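Local coordinates for DNA mismatch repair protein PMS1 (Saccharomyces cerevisiae, PDB 3H4L), which takes part in DNA mismatch repair and, as a MutL-family protein, probably binds and hydrolyses ATP through its N-terminal domain, at residues S211-N216 with K265-Q270; V177-A182 with S219-G224. All coordinates share one frame; numbering follows the deposited sequence.

Contact 1: residues S211-N216 with K265-Q270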
loop_
_atom_site.group_PDB
_atom_site.type_symbol
_atom_site.label_atom_id
_atom_site.label_comp_id
_atom_site.label_asym_id
_atom_site.label_seq_id
_atom_site.Cartn_x
_atom_site.Cartn_y
_atom_site.Cartn_z
ATOM N N SER B 211 -8.766 -12.654 14.966
ATOM C CA SER B 211 -9.939 -11.953 14.443
ATOM C C SER B 211 -10.899 -12.904 13.747
ATOM O O SER B 211 -10.478 -13.741 12.954
ATOM C CB SER B 211 -9.525 -10.881 13.427
ATOM O OG SER B 211 -8.689 -9.898 14.005
ATOM N N SER B 212 -12.190 -12.770 14.023
ATOM C CA SER B 212 -13.169 -13.625 13.371
ATOM C C SER B 212 -13.122 -13.311 11.873
ATOM O O SER B 212 -12.593 -12.273 11.466
ATOM C CB SER B 212 -14.571 -13.338 13.910
ATOM O OG SER B 212 -15.016 -12.052 13.507
ATOM N N MET B 213 -13.668 -14.212 11.062
ATOM C CA MET B 213 -13.708 -14.032 9.611
ATOM C C MET B 213 -14.352 -12.685 9.274
ATOM O O MET B 213 -13.930 -11.983 8.357
ATOM C CB MET B 213 -14.516 -15.164 8.969
ATOM C CG MET B 213 -14.739 -15.000 7.479
ATOM S SD MET B 213 -15.697 -16.351 6.778
ATOM C CE MET B 213 -14.589 -17.754 7.073
ATOM N N ARG B 214 -15.381 -12.332 10.034
ATOM C CA ARG B 214 -16.085 -11.079 9.833
ATOM C C ARG B 214 -15.163 -9.882 10.013
ATOM O O ARG B 214 -15.036 -9.046 9.116
ATOM C CB ARG B 214 -17.244 -10.971 10.813
ATOM C CG ARG B 214 -17.971 -9.652 10.719
ATOM C CD ARG B 214 -19.195 -9.629 11.594
ATOM N NE ARG B 214 -20.039 -8.492 11.259
ATOM C CZ ARG B 214 -21.295 -8.352 11.664
ATOM N NH1 ARG B 214 -21.855 -9.284 12.425
ATOM N NH2 ARG B 214 -21.993 -7.286 11.297
ATOM N N LYS B 215 -14.531 -9.792 11.178
ATOM C CA LYS B 215 -13.629 -8.685 11.445
ATOM C C LYS B 215 -12.611 -8.570 10.315
ATOM O O LYS B 215 -12.268 -7.459 9.895
ATOM C CB LYS B 215 -12.924 -8.870 12.791
ATOM C CG LYS B 215 -13.890 -8.949 13.977
ATOM C CD LYS B 215 -13.177 -8.970 15.330
ATOM C CE LYS B 215 -12.521 -7.629 15.632
ATOM N NZ LYS B 215 -11.797 -7.610 16.941
ATOM N N ASN B 216 -12.151 -9.712 9.802
ATOM C CA ASN B 216 -11.174 -9.710 8.717
ATOM C C ASN B 216 -11.743 -9.301 7.363
ATOM O O ASN B 216 -11.053 -8.670 6.570
ATOM C CB ASN B 216 -10.482 -11.072 8.591
ATOM C CG ASN B 216 -9.504 -11.330 9.720
ATOM O OD1 ASN B 216 -8.922 -10.398 10.265
ATOM N ND2 ASN B 216 -9.306 -12.595 10.066
ATOM N N LYS B 265 -19.528 -22.850 7.156
ATOM C CA LYS B 265 -19.652 -21.575 7.847
ATOM C C LYS B 265 -18.966 -20.457 7.081
ATOM O O LYS B 265 -17.968 -20.676 6.384
ATOM C CB LYS B 265 -19.061 -21.678 9.254
ATOM C CG LYS B 265 -19.742 -22.712 10.132
ATOM C CD LYS B 265 -19.176 -22.721 11.550
ATOM C CE LYS B 265 -19.936 -23.707 12.424
ATOM N NZ LYS B 265 -19.552 -23.629 13.856
ATOM N N GLY B 266 -19.511 -19.255 7.213
ATOM C CA GLY B 266 -18.943 -18.111 6.527
ATOM C C GLY B 266 -19.998 -17.076 6.187
ATOM O O GLY B 266 -20.962 -16.881 6.939
ATOM N N TYR B 267 -19.820 -16.404 5.054
ATOM C CA TYR B 267 -20.765 -15.385 4.631
ATOM C C TYR B 267 -20.930 -15.403 3.128
ATOM O O TYR B 267 -20.016 -15.782 2.395
ATOM C CB TYR B 267 -20.287 -14.001 5.073
ATOM C CG TYR B 267 -20.185 -13.842 6.570
ATOM C CD1 TYR B 267 -19.080 -14.317 7.269
ATOM C CD2 TYR B 267 -21.205 -13.230 7.287
ATOM C CE1 TYR B 267 -18.996 -14.183 8.659
ATOM C CE2 TYR B 267 -21.135 -13.091 8.664
ATOM C CZ TYR B 267 -20.031 -13.566 9.348
ATOM O OH TYR B 267 -19.976 -13.417 10.718
ATOM N N ILE B 268 -22.108 -14.999 2.671
ATOM C CA ILE B 268 -22.401 -14.949 1.248
ATOM C C ILE B 268 -23.419 -13.840 1.043
ATOM O O ILE B 268 -24.197 -13.526 1.947
ATOM C CB ILE B 268 -22.968 -16.295 0.735
ATOM C CG1 ILE B 268 -23.042 -16.273 -0.791
ATOM C CG2 ILE B 268 -24.353 -16.541 1.311
ATOM C CD1 ILE B 268 -23.295 -17.628 -1.427
ATOM N N SER B 269 -23.398 -13.229 -0.133
ATOM C CA SER B 269 -24.323 -12.149 -0.426
ATOM C C SER B 269 -25.759 -12.628 -0.381
ATOM O O SER B 269 -26.071 -13.728 -0.834
ATOM C CB SER B 269 -24.034 -11.560 -1.804
ATOM O OG SER B 269 -22.806 -10.865 -1.796
ATOM N N GLN B 270 -26.629 -11.797 0.178
ATOM C CA GLN B 270 -28.034 -12.138 0.244
ATOM C C GLN B 270 -28.620 -11.923 -1.147
ATOM O O GLN B 270 -28.187 -11.030 -1.876
ATOM C CB GLN B 270 -28.748 -11.289 1.298
ATOM C CG GLN B 270 -28.436 -9.819 1.301
ATOM C CD GLN B 270 -29.127 -9.107 2.460
ATOM O OE1 GLN B 270 -30.331 -9.266 2.671
ATOM N NE2 GLN B 270 -28.370 -8.319 3.209
#
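Met213 and Arg214, in the first turn of helix 213-221, face Gly266 and Tyr267 of strand 261-269, with 7.3 Å between Met213 CA and Gly266 CA. The backbones therefore stay apart, and side chains bridge the gap. Met213 CG stands opposite the backbone N (chi1 174°), and the chain stays extended through chi2, which carries SD out to the strand. The bend at chi3 sets only the methyl. Met213 SD lies 3.7 Å from Gly266 CA. It also lies at the edge of the Tyr267 ring, in the ring plane, with SD 4.0 Å from Tyr267 CD1. This is a Met-aromatic contact of the edge type. The two side chains pass each other heading in opposite senses. Gly266 meets the sulfur with its CA, and at its backbone angles a CB would press on the carbonyl oxygen of Lys265. The far end of the tyrosine reaches Arg214, where Tyr267 OH lies 3.7 Å from Arg214 CB. The two side chains cross at about a right angle, and the hydroxyl end of the tyrosine meets CB and CD of Arg214. Replacing Tyr267 by an alanine would probably leave the Met213 sulfur without its aromatic partner and open a gap beside the Arg214 chain. The helix start has its own lock. Ser212 is the N-cap, and its OG accepts a nearly straight bond of 3.3 Å from Lys215 N. Beyond the two segments, Met213 packs on Ile183 and Ile184 of helix 167-184, and Tyr267 touches Glu231 of the adjacent strand 229-237. No hydrogen bond crosses between the segments. The contact joins the helix to the four-stranded sheet by van der Waals and sulfur-aromatic contact, and so depends on shape more than on charge.

Contact 2: residues V177-A182 with S219-G224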
loop_
_atom_site.group_PDB
_atom_site.type_symbol
_atom_site.label_atom_id
_atom_site.label_comp_id
_atom_site.label_asym_id
_atom_site.label_seq_id
_atom_site.Cartn_x
_atom_site.Cartn_y
_atom_site.Cartn_z
ATOM N N VAL B 177 -5.032 -13.118 -3.703
ATOM C CA VAL B 177 -4.600 -14.324 -3.030
ATOM C C VAL B 177 -4.192 -14.044 -1.590
ATOM O O VAL B 177 -4.393 -14.882 -0.712
ATOM C CB VAL B 177 -3.423 -14.960 -3.769
ATOM C CG1 VAL B 177 -2.694 -15.949 -2.863
ATOM C CG2 VAL B 177 -3.928 -15.645 -5.014
ATOM N N ILE B 178 -3.606 -12.880 -1.336
ATOM C CA ILE B 178 -3.212 -12.581 0.030
ATOM C C ILE B 178 -4.484 -12.345 0.851
ATOM O O ILE B 178 -4.562 -12.744 2.021
ATOM C CB ILE B 178 -2.253 -11.356 0.099
ATOM C CG1 ILE B 178 -0.853 -11.768 -0.364
ATOM C CG2 ILE B 178 -2.166 -10.831 1.521
ATOM C CD1 ILE B 178 0.144 -10.619 -0.459
ATOM N N GLN B 179 -5.489 -11.726 0.233
ATOM C CA GLN B 179 -6.753 -11.481 0.926
ATOM C C GLN B 179 -7.378 -12.820 1.321
ATOM O O GLN B 179 -7.929 -12.957 2.425
ATOM C CB GLN B 179 -7.711 -10.686 0.032
ATOM C CG GLN B 179 -7.196 -9.287 -0.312
ATOM C CD GLN B 179 -8.021 -8.595 -1.378
ATOM O OE1 GLN B 179 -8.317 -9.174 -2.418
ATOM N NE2 GLN B 179 -8.385 -7.343 -1.129
ATOM N N GLY B 180 -7.265 -13.813 0.435
ATOM C CA GLY B 180 -7.812 -15.128 0.730
ATOM C C GLY B 180 -7.213 -15.752 1.989
ATOM O O GLY B 180 -7.922 -16.262 2.855
ATOM N N TYR B 181 -5.894 -15.707 2.104
ATOM C CA TYR B 181 -5.235 -16.278 3.263
ATOM C C TYR B 181 -5.600 -15.521 4.540
ATOM O O TYR B 181 -5.767 -16.112 5.607
ATOM C CB TYR B 181 -3.719 -16.231 3.073
ATOM C CG TYR B 181 -3.123 -17.317 2.198
ATOM C CD1 TYR B 181 -2.964 -18.615 2.680
ATOM C CD2 TYR B 181 -2.651 -17.025 0.910
ATOM C CE1 TYR B 181 -2.346 -19.590 1.917
ATOM C CE2 TYR B 181 -2.034 -17.989 0.140
ATOM C CZ TYR B 181 -1.880 -19.274 0.647
ATOM O OH TYR B 181 -1.244 -20.244 -0.110
ATOM N N ALA B 182 -5.727 -14.204 4.426
ATOM C CA ALA B 182 -6.026 -13.365 5.582
ATOM C C ALA B 182 -7.452 -13.476 6.096
ATOM O O ALA B 182 -7.697 -13.334 7.296
ATOM C CB ALA B 182 -5.716 -11.910 5.258
ATOM N N SER B 219 -11.873 -5.617 7.458
ATOM C CA SER B 219 -10.569 -4.974 7.381
ATOM C C SER B 219 -10.084 -5.043 5.939
ATOM O O SER B 219 -9.645 -4.050 5.360
ATOM C CB SER B 219 -9.559 -5.697 8.273
ATOM O OG SER B 219 -10.026 -5.764 9.604
ATOM N N VAL B 220 -10.190 -6.232 5.365
ATOM C CA VAL B 220 -9.735 -6.492 4.013
ATOM C C VAL B 220 -10.594 -5.891 2.903
ATOM O O VAL B 220 -10.112 -5.706 1.791
ATOM C CB VAL B 220 -9.574 -8.036 3.811
ATOM C CG1 VAL B 220 -9.473 -8.392 2.341
ATOM C CG2 VAL B 220 -8.334 -8.521 4.560
ATOM N N PHE B 221 -11.850 -5.568 3.190
ATOM C CA PHE B 221 -12.717 -5.012 2.152
ATOM C C PHE B 221 -13.529 -3.797 2.579
ATOM O O PHE B 221 -14.539 -3.473 1.953
ATOM C CB PHE B 221 -13.667 -6.087 1.642
ATOM C CG PHE B 221 -13.006 -7.138 0.800
ATOM C CD1 PHE B 221 -12.596 -6.853 -0.497
ATOM C CD2 PHE B 221 -12.816 -8.427 1.294
ATOM C CE1 PHE B 221 -12.016 -7.835 -1.288
ATOM C CE2 PHE B 221 -12.235 -9.413 0.507
ATOM C CZ PHE B 221 -11.836 -9.117 -0.784
ATOM N N GLY B 222 -13.082 -3.132 3.641
ATOM C CA GLY B 222 -13.771 -1.953 4.131
ATOM C C GLY B 222 -15.192 -2.242 4.565
ATOM O O GLY B 222 -15.624 -3.399 4.568
ATOM N N ALA B 223 -15.917 -1.179 4.920
ATOM C CA ALA B 223 -17.304 -1.267 5.370
ATOM C C ALA B 223 -18.244 -1.823 4.304
ATOM O O ALA B 223 -19.310 -2.358 4.619
ATOM C CB ALA B 223 -17.785 0.101 5.820
ATOM N N GLY B 224 -17.860 -1.690 3.042
ATOM C CA GLY B 224 -18.699 -2.214 1.982
ATOM C C GLY B 224 -18.550 -3.722 1.919
ATOM O O GLY B 224 -19.380 -4.421 1.337
#
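The Gln179 amide and the Phe221 ring meet with their planes 46° apart, so they are neither stacked flat nor T-shaped. The amide approaches the outer end of the ring obliquely, with Gln179 NE2 3.7 Å from Phe221 CE1. Its oxygen is also close, with Gln179 OE1 3.9 Å from Phe221 CZ. One ring face carries the neighbouring Val220, whose CG1 sits 3.4 Å above the ring plane, displaced toward the rim. The same methyl also meets the glutamine. Val220 CG1 is 3.6 Å from Gln179 CG and 3.7 Å from Gln179 CB. It thus touches both the stem of the glutamine and the aromatic face. Val220 CG1 stands anti to its backbone nitrogen (chi1 164°), which sets this methyl against the stem of Gln179. The other branch serves the next helical turn, with Val220 CG2 4.3 Å from Ala182 CB. Gln179 and Ala182 are three residues apart and so lie on one side of helix 167-184. The glutamine chain is extended beyond CG, which carries its polar end past the valine to the ring. Gln179 NE2 is also 3.8 Å from Val220 O, but no hydrogen bond links the two segments. That carbonyl is instead bonded to His78 ND1 of the second subunit, and Gln179 packs on the same His78. After Phe221 the chain leaves helical geometry at Gly222, where phi is positive. All four touching residues are buried. Elsewhere on helix 167-184, Ile178 packs on strands 44-50 and 189-195, and Tyr181 on strand 189-195 and helix 26-39. The contact is a helix-to-helix junction that forms part of the subunit interface in this assembly. It lies in the N-terminal fragment of a MutL homologue, where a GHKL-type ATPase domain is followed by an S5-type domain.

Both contacts use helix 213-221, contact 1 at its start and contact 2 near its end. Their centres are 10 Å apart, and they touch where Asn216 packs on Ala182. Contact 1 is partly buried and ties the helix to strand 261-269 of the four-stranded sheet. Contact 2 is fully buried and ties it to helix 167-184. The helix thus links the four-stranded sheet to helix 167-184, which in turn packs on the large ATPase sheet. Contact 1 pairs sulfur and the carbons of an exposed arginine with a tyrosine. Contact 2 pairs a valine and a phenylalanine with a buried glutamine, and is the one touched by the second subunit.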